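Fructokinase (Xylella fastidiosa Temecula1, PDB 3LJS) probably phosphorylates fructose at the expense of ATP, as a member of the PfkB family of carbohydrate kinases. Local coordinates at residues G266-L269 against Y270-Q274; A280-I283 against D284-D288. One frame throughout, in Å; residues are numbered along the deposited sequence.

In the fold
Both contacts are local, each confined to a single helix, so neither closes a loop of its own; they follow one another along the chain without nesting or crossing. Contact 1 comes first, in helix 262-275, where the buried turn 266-273 packs on strands 6-10, 130-136 and 226-230 of the large sheet. The chain then passes Phe-276 and the short linker to helix 281-286, which carries contact 2, before entering helix 289-305. Their centres lie about 14 Å apart, yet the two meet directly: Phe-272 CE1 of contact 1 is 3.8 Å from Phe-285 CZ of contact 2. Through this edge-to-face ring pair, and Thr-295 touched by both rings, the successive helices pack together.

Contact 1 (G266-L269 against Y270-Q274); sequences GGML and YTFAQ
Met-268 runs its CG anti to the backbone N (chi1 175°), while Phe-272, one turn on, turns its ring back beside its own N (chi1 -76°), and the two side chains meet. The CG methylene of Met-268 sits over the ring face, 3.9 Å from the centroid of Phe-272 and 27° off the ring normal, a CH-pi contact. Its chain then bends at the third torsion, and the selenium of this selenomethionine approaches the same ring obliquely, SE lying 4.8 Å from the centroid, a Met-aromatic contact. Leu-269 adds a methyl, with CD2 3.9 Å from Phe-272 CD2. On another side of the helix, Gly-267 O is gripped twice by Thr-271, by N at 3.1 Å and by OG1 at 3.0 Å, from opposite faces of the carbonyl plane, which gives the hydroxyl of this buried threonine an acceptor for its hydrogen. The helix packs on the large mixed sheet of the ribokinase-like (PfkB) fold, the Met-268 side chain about 6 Å from that of ATP-binding Lys-195, though no ATP is bound here. Leu-269 and Phe-272 lean on strand 130-136, Met-268 and Phe-272 reach strand 226-230, and Thr-271 packs against helix 289-305.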
loop_
_atom_site.group_PDB
_atom_site.type_symbol
_atom_site.label_atom_id
_atom_site.label_comp_id
_atom_site.label_asym_id
_atom_site.label_seq_id
_atom_site.Cartn_x
_atom_site.Cartn_y
_atom_site.Cartn_z
ATOM N N GLY B 266 5.262 -19.772 18.868
ATOM C CA GLY B 266 6.329 -19.135 19.615
ATOM C C GLY B 266 6.490 -19.833 20.955
ATOM O O GLY B 266 7.607 -20.107 21.393
ATOM N N GLY B 267 5.370 -20.129 21.603
ATOM C CA GLY B 267 5.430 -20.807 22.885
ATOM C C GLY B 267 6.096 -22.168 22.758
ATOM O O GLY B 267 6.928 -22.543 23.581
HETATM N N MSE B 268 5.735 -22.906 21.714
HETATM C CA MSE B 268 6.301 -24.228 21.477
HETATM C C MSE B 268 7.806 -24.187 21.201
HETATM O O MSE B 268 8.578 -24.909 21.836
HETATM C CB MSE B 268 5.584 -24.899 20.298
HETATM C CG MSE B 268 6.173 -26.241 19.891
HETATM SE SE MSE B 268 5.215 -27.033 18.389
HETATM C CE MSE B 268 5.847 -25.855 16.987
ATOM N N LEU B 269 8.223 -23.356 20.249
ATOM C CA LEU B 269 9.641 -23.264 19.915
ATOM C C LEU B 269 10.450 -22.747 21.104
ATOM O O LEU B 269 11.570 -23.195 21.341
ATOM C CB LEU B 269 9.842 -22.371 18.688
ATOM C CG LEU B 269 9.095 -22.838 17.422
ATOM C CD1 LEU B 269 9.455 -21.927 16.245
ATOM C CD2 LEU B 269 9.472 -24.282 17.097
ATOM N N TYR B 270 9.877 -21.808 21.854
ATOM C CA TYR B 270 10.550 -21.273 23.033
ATOM C C TYR B 270 10.889 -22.422 23.989
ATOM O O TYR B 270 12.011 -22.513 24.491
ATOM C CB TYR B 270 9.655 -20.269 23.770
ATOM C CG TYR B 270 10.117 -19.990 25.189
ATOM C CD1 TYR B 270 11.165 -19.100 25.450
ATOM C CD2 TYR B 270 9.552 -20.669 26.266
ATOM C CE1 TYR B 270 11.640 -18.905 26.757
ATOM C CE2 TYR B 270 10.016 -20.486 27.566
ATOM C CZ TYR B 270 11.058 -19.607 27.807
ATOM O OH TYR B 270 11.521 -19.460 29.100
ATOM N N THR B 271 9.911 -23.289 24.239
ATOM C CA THR B 271 10.118 -24.410 25.150
ATOM C C THR B 271 11.148 -25.394 24.616
ATOM O O THR B 271 11.980 -25.896 25.379
ATOM C CB THR B 271 8.797 -25.150 25.446
ATOM O OG1 THR B 271 7.829 -24.214 25.943
ATOM C CG2 THR B 271 9.015 -26.208 26.507
ATOM N N PHE B 272 11.101 -25.665 23.310
ATOM C CA PHE B 272 12.055 -26.572 22.674
ATOM C C PHE B 272 13.481 -26.084 22.939
ATOM O O PHE B 272 14.352 -26.854 23.347
ATOM C CB PHE B 272 11.869 -26.610 21.148
ATOM C CG PHE B 272 10.677 -27.398 20.672
ATOM C CD1 PHE B 272 9.903 -28.151 21.547
ATOM C CD2 PHE B 272 10.338 -27.389 19.322
ATOM C CE1 PHE B 272 8.806 -28.885 21.079
ATOM C CE2 PHE B 272 9.249 -28.117 18.847
ATOM C CZ PHE B 272 8.482 -28.865 19.725
ATOM N N ALA B 273 13.710 -24.800 22.685
ATOM C CA ALA B 273 15.027 -24.205 22.858
ATOM C C ALA B 273 15.496 -24.239 24.306
ATOM O O ALA B 273 16.692 -24.358 24.566
ATOM C CB ALA B 273 15.024 -22.772 22.336
ATOM N N GLN B 274 14.563 -24.126 25.248
ATOM C CA GLN B 274 14.910 -24.165 26.665
ATOM C C GLN B 274 15.268 -25.584 27.121
ATOM O O GLN B 274 16.227 -25.787 27.865
ATOM C CB GLN B 274 13.741 -23.660 27.524
ATOM C CG GLN B 274 13.425 -22.169 27.410
ATOM C CD GLN B 274 14.539 -21.276 27.949
ATOM O OE1 GLN B 274 15.052 -21.497 29.046
ATOM N NE2 GLN B 274 14.906 -20.256 27.181
#

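Contact 2 (A280-I283 against D284-D288); sequences AALI and DFCHD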
loop_
_atom_site.group_PDB
_atom_site.type_symbol
_atom_site.label_atom_id
_atom_site.label_comp_id
_atom_site.label_asym_id
_atom_site.label_seq_id
_atom_site.Cartn_x
_atom_site.Cartn_y
_atom_site.Cartn_z
ATOM N N ALA B 280 19.232 -33.161 18.073
ATOM C CA ALA B 280 18.953 -34.581 18.246
ATOM C C ALA B 280 17.940 -34.837 19.358
ATOM O O ALA B 280 17.242 -35.848 19.343
ATOM C CB ALA B 280 20.253 -35.345 18.529
ATOM N N ALA B 281 17.853 -33.920 20.316
ATOM C CA ALA B 281 16.913 -34.069 21.425
ATOM C C ALA B 281 15.452 -34.133 20.970
ATOM O O ALA B 281 14.593 -34.618 21.710
ATOM C CB ALA B 281 17.096 -32.926 22.426
ATOM N N LEU B 282 15.157 -33.643 19.766
ATOM C CA LEU B 282 13.775 -33.678 19.273
ATOM C C LEU B 282 13.285 -35.122 19.119
ATOM O O LEU B 282 12.106 -35.424 19.352
ATOM C CB LEU B 282 13.656 -32.952 17.923
ATOM C CG LEU B 282 12.279 -33.010 17.252
ATOM C CD1 LEU B 282 11.268 -32.248 18.092
ATOM C CD2 LEU B 282 12.353 -32.415 15.856
ATOM N N ILE B 283 14.197 -36.013 18.737
ATOM C CA ILE B 283 13.850 -37.418 18.545
ATOM C C ILE B 283 13.365 -38.062 19.843
ATOM O O ILE B 283 12.326 -38.729 19.864
ATOM C CB ILE B 283 15.053 -38.212 17.985
ATOM C CG1 ILE B 283 15.518 -37.581 16.670
ATOM C CG2 ILE B 283 14.660 -39.658 17.739
ATOM C CD1 ILE B 283 14.430 -37.511 15.602
ATOM N N ASP B 284 14.107 -37.857 20.926
ATOM C CA ASP B 284 13.724 -38.412 22.216
ATOM C C ASP B 284 12.396 -37.810 22.644
ATOM O O ASP B 284 11.527 -38.499 23.171
ATOM C CB ASP B 284 14.793 -38.108 23.262
ATOM C CG ASP B 284 16.150 -38.650 22.869
ATOM O OD1 ASP B 284 16.238 -39.864 22.584
ATOM O OD2 ASP B 284 17.123 -37.863 22.836
ATOM N N PHE B 285 12.250 -36.511 22.420
ATOM C CA PHE B 285 11.024 -35.809 22.763
ATOM C C PHE B 285 9.839 -36.455 22.040
ATOM O O PHE B 285 8.800 -36.719 22.642
ATOM C CB PHE B 285 11.154 -34.343 22.346
ATOM C CG PHE B 285 9.891 -33.551 22.494
ATOM C CD1 PHE B 285 9.517 -33.031 23.731
ATOM C CD2 PHE B 285 9.085 -33.298 21.387
ATOM C CE1 PHE B 285 8.357 -32.266 23.863
ATOM C CE2 PHE B 285 7.921 -32.535 21.504
ATOM C CZ PHE B 285 7.557 -32.017 22.747
ATOM N N CYS B 286 10.000 -36.705 20.745
ATOM C CA CYS B 286 8.933 -37.298 19.956
ATOM C C CYS B 286 8.588 -38.720 20.366
ATOM O O CYS B 286 7.534 -39.236 19.991
ATOM C CB CYS B 286 9.293 -37.250 18.475
ATOM S SG CYS B 286 9.287 -35.569 17.832
ATOM N N HIS B 287 9.469 -39.350 21.139
ATOM C CA HIS B 287 9.228 -40.710 21.606
ATOM C C HIS B 287 8.623 -40.697 23.008
ATOM O O HIS B 287 8.358 -41.752 23.579
ATOM C CB HIS B 287 10.535 -41.513 21.635
ATOM C CG HIS B 287 11.108 -41.785 20.277
ATOM N ND1 HIS B 287 12.393 -42.249 20.095
ATOM C CD2 HIS B 287 10.571 -41.667 19.042
ATOM C CE1 HIS B 287 12.622 -42.403 18.802
ATOM N NE2 HIS B 287 11.534 -42.059 18.141
ATOM N N ASP B 288 8.382 -39.506 23.549
ATOM C CA ASP B 288 7.841 -39.395 24.904
ATOM C C ASP B 288 6.575 -38.538 25.019
ATOM O O ASP B 288 6.641 -37.347 25.308
ATOM C CB ASP B 288 8.940 -38.853 25.819
ATOM C CG ASP B 288 8.506 -38.756 27.257
ATOM O OD1 ASP B 288 7.518 -39.426 27.636
ATOM O OD2 ASP B 288 9.168 -38.013 28.012
#
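Ile-283 and His-287 lie side by side and point the same way, one helical turn apart. The methyl CG2 of Ile-283 is 3.6 Å from CE1 of the His-287 imidazole, and the ring also lies across the backbone of the preceding turn: Ile-283 O stands 3.3 Å above the His-287 ring plane, over its centre. The bond to this carbonyl from His-287 N is weak, at 3.2 Å with an N-H...O angle of 122°. His-287 N also bonds Asp-284 O at 3.0 Å, and Asp-288 N bonds Phe-285 O, i to i+3 bonds that mark the tightening of the last turn. One and two residues earlier the bonds are more regular, Cys-286 N to Leu-282 O at 2.8 Å and Phe-285 N to Ala-281 O.

Leu-282 directs CG anti to its N (chi1 176°), and its CD1 methyl serves two neighbours. It comes obliquely to Phe-285, 4.1 Å from CD2, and touches Cys-286 SG at 3.9 Å. The Phe-285 ring also meets Phe-276 edge-to-face and reaches Ser-291 and Ile-292 of helix 289-305. Leu-282, Phe-285 and Cys-286 are buried, whereas Asp-284 and His-287 face solvent and Ile-283 lies between, as in a short amphipathic helix. Beyond it, Asp-288 occupies the N-cap of helix 289-305, its OD1 making a weak bond to Glu-290 N and its OD2 bonding Ser-291 OG.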